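Local coordinates for protein haloacid dehalogenase-like hydrolase (Klebsiella pneumoniae subsp. pneumoniae, PDB 3PGV) that probably acts as a magnesium-dependent phosphatase of the Cof family within the haloacid dehalogenase-like superfamily, and here carries a bound calcium ion, at residues A[123-128]-A[165-170]; A[130-135]-A[148-153]. One frame throughout, in Å; residues are numbered along the deposited sequence.

Contact 1: residues A[123-128]-A[165-170]; sequences NVYRED and KVFFTC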
loop_
_atom_site.group_PDB
_atom_site.type_symbol
_atom_site.label_atom_id
_atom_site.label_comp_id
_atom_site.label_asym_id
_atom_site.label_seq_id
_atom_site.Cartn_x
_atom_site.Cartn_y
_atom_site.Cartn_z
ATOM N N ASN A 123 -3.997 15.198 -2.856
ATOM C CA ASN A 123 -3.619 14.385 -4.006
ATOM C C ASN A 123 -4.701 13.382 -4.313
ATOM O O ASN A 123 -5.349 12.873 -3.397
ATOM C CB ASN A 123 -2.301 13.666 -3.756
ATOM C CG ASN A 123 -1.144 14.570 -3.500
ATOM O OD1 ASN A 123 -0.347 14.838 -4.378
ATOM N ND2 ASN A 123 -0.982 14.998 -2.262
ATOM N N VAL A 124 -4.900 13.085 -5.602
ATOM C CA VAL A 124 -5.947 12.165 -6.040
ATOM C C VAL A 124 -5.391 11.182 -7.087
ATOM O O VAL A 124 -4.747 11.609 -8.050
ATOM C CB VAL A 124 -7.168 12.960 -6.621
ATOM C CG1 VAL A 124 -8.241 12.017 -7.138
ATOM C CG2 VAL A 124 -7.744 13.924 -5.591
ATOM N N TYR A 125 -5.673 9.875 -6.920
ATOM C CA TYR A 125 -5.422 8.900 -7.983
ATOM C C TYR A 125 -6.742 8.564 -8.641
ATOM O O TYR A 125 -7.592 7.931 -8.017
ATOM C CB TYR A 125 -4.757 7.618 -7.453
ATOM C CG TYR A 125 -3.288 7.762 -7.099
ATOM C CD1 TYR A 125 -2.549 8.870 -7.520
ATOM C CD2 TYR A 125 -2.615 6.752 -6.411
ATOM C CE1 TYR A 125 -1.204 9.009 -7.190
ATOM C CE2 TYR A 125 -1.272 6.878 -6.074
ATOM C CZ TYR A 125 -0.564 8.004 -6.471
ATOM O OH TYR A 125 0.775 8.123 -6.143
ATOM N N ARG A 126 -6.983 9.123 -9.840
ATOM C CA ARG A 126 -8.173 8.831 -10.622
ATOM C C ARG A 126 -7.770 7.979 -11.789
ATOM O O ARG A 126 -7.067 8.464 -12.690
ATOM C CB ARG A 126 -8.833 10.121 -11.120
ATOM C CG ARG A 126 -10.112 9.859 -11.887
ATOM C CD ARG A 126 -10.774 11.131 -12.361
ATOM N NE ARG A 126 -12.086 10.850 -12.934
ATOM C CZ ARG A 126 -12.274 10.406 -14.172
ATOM N NH1 ARG A 126 -11.241 10.213 -14.978
ATOM N NH2 ARG A 126 -13.497 10.150 -14.610
ATOM N N GLU A 127 -8.162 6.686 -11.769
ATOM C CA GLU A 127 -7.764 5.719 -12.804
ATOM C C GLU A 127 -6.237 5.728 -12.968
ATOM O O GLU A 127 -5.529 5.534 -11.985
ATOM C CB GLU A 127 -8.487 5.992 -14.155
ATOM C CG GLU A 127 -10.017 6.032 -14.064
ATOM C CD GLU A 127 -10.713 4.728 -13.701
ATOM O OE1 GLU A 127 -10.018 3.743 -13.360
ATOM O OE2 GLU A 127 -11.964 4.702 -13.746
ATOM N N ASP A 128 -5.734 6.046 -14.171
ATOM C CA ASP A 128 -4.290 6.087 -14.427
ATOM C C ASP A 128 -3.703 7.489 -14.285
ATOM O O ASP A 128 -2.564 7.721 -14.691
ATOM C CB ASP A 128 -3.969 5.502 -15.810
ATOM C CG ASP A 128 -4.018 3.990 -15.860
ATOM O OD1 ASP A 128 -3.940 3.343 -14.762
ATOM O OD2 ASP A 128 -4.018 3.434 -16.985
ATOM N N LYS A 165 -7.888 6.370 -4.529
ATOM C CA LYS A 165 -7.564 6.976 -3.245
ATOM C C LYS A 165 -7.346 8.474 -3.324
ATOM O O LYS A 165 -7.012 9.003 -4.379
ATOM C CB LYS A 165 -6.354 6.290 -2.575
ATOM C CG LYS A 165 -5.030 6.548 -3.246
ATOM C CD LYS A 165 -3.901 5.973 -2.410
ATOM C CE LYS A 165 -2.555 6.408 -2.900
ATOM N NZ LYS A 165 -1.467 5.868 -2.067
ATOM N N VAL A 166 -7.561 9.157 -2.198
ATOM C CA VAL A 166 -7.201 10.554 -2.015
ATOM C C VAL A 166 -6.180 10.591 -0.878
ATOM O O VAL A 166 -6.348 9.868 0.111
ATOM C CB VAL A 166 -8.442 11.453 -1.698
ATOM C CG1 VAL A 166 -8.011 12.905 -1.407
ATOM C CG2 VAL A 166 -9.462 11.404 -2.831
ATOM N N PHE A 167 -5.083 11.331 -1.046
ATOM C CA PHE A 167 -4.074 11.418 0.016
ATOM C C PHE A 167 -3.618 12.827 0.290
ATOM O O PHE A 167 -3.457 13.624 -0.626
ATOM C CB PHE A 167 -2.897 10.459 -0.226
ATOM C CG PHE A 167 -2.179 10.603 -1.553
ATOM C CD1 PHE A 167 -2.722 10.067 -2.717
ATOM C CD2 PHE A 167 -0.896 11.135 -1.612
ATOM C CE1 PHE A 167 -2.033 10.144 -3.928
ATOM C CE2 PHE A 167 -0.201 11.193 -2.817
ATOM C CZ PHE A 167 -0.771 10.691 -3.968
ATOM N N PHE A 168 -3.491 13.158 1.566
ATOM C CA PHE A 168 -3.141 14.489 2.019
ATOM C C PHE A 168 -1.713 14.525 2.476
ATOM O O PHE A 168 -1.334 13.764 3.373
ATOM C CB PHE A 168 -4.094 14.932 3.144
ATOM C CG PHE A 168 -5.554 14.823 2.754
ATOM C CD1 PHE A 168 -6.184 15.852 2.060
ATOM C CD2 PHE A 168 -6.281 13.664 3.026
ATOM C CE1 PHE A 168 -7.517 15.730 1.656
ATOM C CE2 PHE A 168 -7.611 13.543 2.618
ATOM C CZ PHE A 168 -8.224 14.579 1.943
ATOM N N THR A 169 -0.876 15.333 1.793
ATOM C CA THR A 169 0.544 15.461 2.145
ATOM C C THR A 169 0.792 16.749 2.908
ATOM O O THR A 169 0.249 17.793 2.551
ATOM C CB THR A 169 1.452 15.295 0.901
ATOM O OG1 THR A 169 1.079 16.257 -0.078
ATOM C CG2 THR A 169 1.373 13.876 0.294
ATOM N N CYS A 170 1.540 16.655 4.011
ATOM C CA CYS A 170 1.839 17.774 4.904
ATOM C C CYS A 170 3.118 17.448 5.688
ATOM O O CYS A 170 3.192 16.398 6.303
ATOM C CB CYS A 170 0.659 18.034 5.843
ATOM S SG CYS A 170 0.958 19.320 7.084
#
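N123 lies flat on F167. Its CB sits over the centre of the phenyl ring, 3.3 Å from the centroid, in a CH-pi contact. The amide plane is only 10° from the ring plane, so the carboxamide stacks on the aromatic carbons. The ring comes under N123 because CG of F167 stands between its own backbone N and carbonyl carbon (chi1 56°). The same asparagine also holds the carbonyl of F167. F167 O accepts two bonds, from N123 N at 2.8 Å and from N123 ND2 at 3.3 Å; the second donor stands above the carbonyl plane. ND2 also donates to the side-chain atom T169 OG1 at 3.3 Å. OD1 accepts hydrogen bonds from R136 and from W130 NE1. The two segments are antiparallel neighbours in the mixed sheet of the cap domain that Cof-type phosphatases set over their Rossmann-like core. F167 N returns a bond to N123 O of 2.8 Å, closing the hydrogen-bonded pair. On the same face as N123, the edge of F167 points at the face of Y125 in a T-shaped pair, with planes at 70°. K165 runs alongside Y125, with CE 3.5 Å from Y125 CE2, and its NZ is held by a salt bridge to E202 and a hydrogen bond to G62 O. The other face is thinner: V124 CG2 and V166 CG2 meet at 4.1 Å. F111 and T122 add to the packing there. Beyond Y125 the segments part. R126 turns away to a salt bridge with D159, and E127 and D128 lie exposed in a turn.

Contact 2: residues A[130-135]-A[148-153]; sequences WYMNRH and FNYKLY. With EDO (1,2-ethanediol), chain I.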
loop_
_atom_site.group_PDB
_atom_site.type_symbol
_atom_site.label_atom_id
_atom_site.label_comp_id
_atom_site.label_asym_id
_atom_site.label_seq_id
_atom_site.Cartn_x
_atom_site.Cartn_y
_atom_site.Cartn_z
ATOM N N TRP A 130 -2.841 11.136 -11.866
ATOM C CA TRP A 130 -2.535 11.685 -10.570
ATOM C C TRP A 130 -2.839 13.162 -10.574
ATOM O O TRP A 130 -2.358 13.889 -11.445
ATOM C CB TRP A 130 -1.062 11.404 -10.217
ATOM C CG TRP A 130 -0.506 12.178 -9.058
ATOM C CD1 TRP A 130 -1.165 12.545 -7.920
ATOM C CD2 TRP A 130 0.887 12.479 -8.830
ATOM N NE1 TRP A 130 -0.285 13.148 -7.037
ATOM C CE2 TRP A 130 0.986 13.076 -7.553
ATOM C CE3 TRP A 130 2.061 12.294 -9.586
ATOM C CZ2 TRP A 130 2.194 13.558 -7.047
ATOM C CZ3 TRP A 130 3.263 12.759 -9.077
ATOM C CH2 TRP A 130 3.325 13.385 -7.823
ATOM N N TYR A 131 -3.752 13.591 -9.676
ATOM C CA TYR A 131 -4.155 14.985 -9.563
ATOM C C TYR A 131 -3.699 15.591 -8.260
ATOM O O TYR A 131 -3.586 14.894 -7.254
ATOM C CB TYR A 131 -5.676 15.138 -9.739
ATOM C CG TYR A 131 -6.130 14.950 -11.168
ATOM C CD1 TYR A 131 -6.470 13.682 -11.655
ATOM C CD2 TYR A 131 -6.184 16.025 -12.051
ATOM C CE1 TYR A 131 -6.881 13.500 -12.976
ATOM C CE2 TYR A 131 -6.560 15.852 -13.382
ATOM C CZ TYR A 131 -6.922 14.588 -13.839
ATOM O OH TYR A 131 -7.328 14.419 -15.143
HETATM N N MSE A 132 -3.435 16.887 -8.275
HETATM C CA MSE A 132 -2.962 17.630 -7.116
HETATM C C MSE A 132 -3.676 18.977 -7.102
HETATM O O MSE A 132 -3.892 19.557 -8.167
HETATM C CB MSE A 132 -1.460 17.834 -7.239
HETATM C CG MSE A 132 -0.723 17.594 -5.983
HETATM SE SE MSE A 132 1.203 17.620 -6.256
HETATM C CE MSE A 132 1.401 19.324 -6.941
ATOM N N ASN A 133 -4.117 19.449 -5.918
ATOM C CA ASN A 133 -4.875 20.711 -5.856
ATOM C C ASN A 133 -4.005 21.940 -6.087
ATOM O O ASN A 133 -4.486 22.934 -6.636
ATOM C CB ASN A 133 -5.699 20.829 -4.562
ATOM C CG ASN A 133 -4.893 20.890 -3.293
ATOM O OD1 ASN A 133 -3.751 20.426 -3.222
ATOM N ND2 ASN A 133 -5.530 21.342 -2.224
ATOM N N ARG A 134 -2.708 21.853 -5.732
ATOM C CA ARG A 134 -1.735 22.923 -5.984
ATOM C C ARG A 134 -0.314 22.376 -5.879
ATOM O O ARG A 134 -0.112 21.336 -5.267
ATOM C CB ARG A 134 -1.943 24.101 -5.015
ATOM C CG ARG A 134 -1.535 23.805 -3.593
ATOM C CD ARG A 134 -1.838 24.973 -2.698
ATOM N NE ARG A 134 -2.994 24.711 -1.855
ATOM C CZ ARG A 134 -2.912 24.189 -0.639
ATOM N NH1 ARG A 134 -1.727 23.898 -0.113
ATOM N NH2 ARG A 134 -4.012 23.955 0.063
ATOM N N HIS A 135 0.666 23.071 -6.480
ATOM C CA HIS A 135 2.084 22.672 -6.418
ATOM C C HIS A 135 2.536 22.502 -4.966
ATOM O O HIS A 135 2.179 23.327 -4.107
ATOM C CB HIS A 135 2.977 23.708 -7.116
ATOM C CG HIS A 135 2.688 23.878 -8.570
ATOM N ND1 HIS A 135 3.105 22.944 -9.500
ATOM C CD2 HIS A 135 2.104 24.915 -9.222
ATOM C CE1 HIS A 135 2.721 23.414 -10.679
ATOM N NE2 HIS A 135 2.127 24.605 -10.561
ATOM N N PHE A 148 5.423 9.293 -14.309
ATOM C CA PHE A 148 4.167 9.453 -13.573
ATOM C C PHE A 148 4.094 10.866 -12.946
ATOM O O PHE A 148 4.735 11.128 -11.927
ATOM C CB PHE A 148 4.003 8.329 -12.508
ATOM C CG PHE A 148 2.618 8.224 -11.892
ATOM C CD1 PHE A 148 1.499 8.009 -12.687
ATOM C CD2 PHE A 148 2.449 8.250 -10.512
ATOM C CE1 PHE A 148 0.221 7.911 -12.115
ATOM C CE2 PHE A 148 1.171 8.112 -9.941
ATOM C CZ PHE A 148 0.071 7.953 -10.748
ATOM N N ASN A 149 3.383 11.794 -13.628
ATOM C CA ASN A 149 3.288 13.205 -13.239
ATOM C C ASN A 149 1.930 13.564 -12.703
ATOM O O ASN A 149 0.977 12.830 -12.899
ATOM C CB ASN A 149 3.601 14.092 -14.417
ATOM C CG ASN A 149 4.947 13.851 -15.004
ATOM O OD1 ASN A 149 5.969 13.757 -14.296
ATOM N ND2 ASN A 149 4.995 13.789 -16.309
ATOM N N TYR A 150 1.827 14.714 -12.051
ATOM C CA TYR A 150 0.548 15.193 -11.566
ATOM C C TYR A 150 -0.029 16.188 -12.558
ATOM O O TYR A 150 0.710 16.753 -13.369
ATOM C CB TYR A 150 0.697 15.856 -10.152
ATOM C CG TYR A 150 1.608 17.078 -10.136
ATOM C CD1 TYR A 150 1.154 18.320 -10.577
ATOM C CD2 TYR A 150 2.909 16.997 -9.646
ATOM C CE1 TYR A 150 2.000 19.428 -10.613
ATOM C CE2 TYR A 150 3.755 18.103 -9.653
ATOM C CZ TYR A 150 3.289 19.324 -10.119
ATOM O OH TYR A 150 4.105 20.426 -10.096
ATOM N N LYS A 151 -1.345 16.344 -12.543
ATOM C CA LYS A 151 -2.043 17.436 -13.179
ATOM C C LYS A 151 -2.641 18.253 -12.051
ATOM O O LYS A 151 -3.010 17.687 -11.027
ATOM C CB LYS A 151 -3.184 16.923 -14.075
ATOM C CG LYS A 151 -2.776 16.383 -15.424
ATOM C CD LYS A 151 -4.039 16.165 -16.275
ATOM C CE LYS A 151 -3.813 15.387 -17.534
ATOM N NZ LYS A 151 -5.099 15.086 -18.215
ATOM N N LEU A 152 -2.790 19.551 -12.236
ATOM C CA LEU A 152 -3.445 20.381 -11.227
ATOM C C LEU A 152 -4.939 20.409 -11.451
ATOM O O LEU A 152 -5.394 20.245 -12.584
ATOM C CB LEU A 152 -2.884 21.817 -11.248
ATOM C CG LEU A 152 -1.418 21.978 -10.835
ATOM C CD1 LEU A 152 -0.966 23.397 -11.027
ATOM C CD2 LEU A 152 -1.200 21.540 -9.394
ATOM N N TYR A 153 -5.717 20.622 -10.385
ATOM C CA TYR A 153 -7.170 20.762 -10.520
ATOM C C TYR A 153 -7.705 21.904 -9.668
ATOM O O TYR A 153 -7.252 22.103 -8.543
ATOM C CB TYR A 153 -7.912 19.423 -10.225
ATOM C CG TYR A 153 -7.979 19.060 -8.758
ATOM C CD1 TYR A 153 -6.971 18.311 -8.158
ATOM C CD2 TYR A 153 -9.086 19.398 -7.984
ATOM C CE1 TYR A 153 -7.049 17.932 -6.817
ATOM C CE2 TYR A 153 -9.164 19.047 -6.637
ATOM C CZ TYR A 153 -8.134 18.326 -6.053
ATOM O OH TYR A 153 -8.195 17.998 -4.722
HETATM C C1 EDO I . -1.550 12.791 -14.872
HETATM O O1 EDO I . -1.582 13.290 -16.215
HETATM C C2 EDO I . -1.090 11.337 -14.901
HETATM O O2 EDO I . -0.737 10.898 -13.579
#
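An aromatic cluster of W130, H135, F148 and Y150 gathers around segments 130-135 and 148-153, at one edge of the cap sheet. Y150 CB sits over the centre of the six-membered ring of W130, and the Y150 ring turns its edge to that indole face at 82°. F148 CZ touches W130 CB at 3.7 Å, while its ring is slid off the indole. Selenomethionine M132 bends at chi3 (59°) and lays CE over the middle of the Y150 ring, 3.5 Å from the centroid, with SE at the same face. Y150 OH and H135 ND1 share a hydrogen bond of 2.8 Å, in the plane of the imidazole, and L152 CD1 lies over a face of that ring. Backbone bonds K151 N to W130 O (2.9 Å), M132 N to K151 O (2.9 Å) and Y153 N to M132 O join the parallel strands. K151 lies along Y131; K151 NZ makes a salt bridge to E129 and Y131 OH a hydrogen bond to it. O2 of a 1,2-ethanediol, probably from the crystallisation liquor, accepts a hydrogen bond from W130 N at 2.7 Å and donates one to N149 O. Thus one hydroxyl bridges two backbone groups that do not bond each other.

How the contacts relate
Contacts 1 and 2 belong to one sheet, and their centres are about 9 Å apart. Strands 121-126 and 129-132 are consecutive in the chain and lie side by side, antiparallel. The strand order here runs 150-152, 129-132, 121-126, 163-169. V124 O and Y131 N, 2.8 Å apart, probably bond across the join. Y125 CE1 packs on W130 CD1 at 3.6 Å, which joins the ring of Y125 in contact 1 to the indole of contact 2. The calcium ion is bound by D27, D29 and D233. The K165 side chain is about 9 Å from that of D29, and the F148 side chain about 12 Å. K165 is also about 6 Å from a bound HEPES molecule, and the W130 side chain about 9 Å.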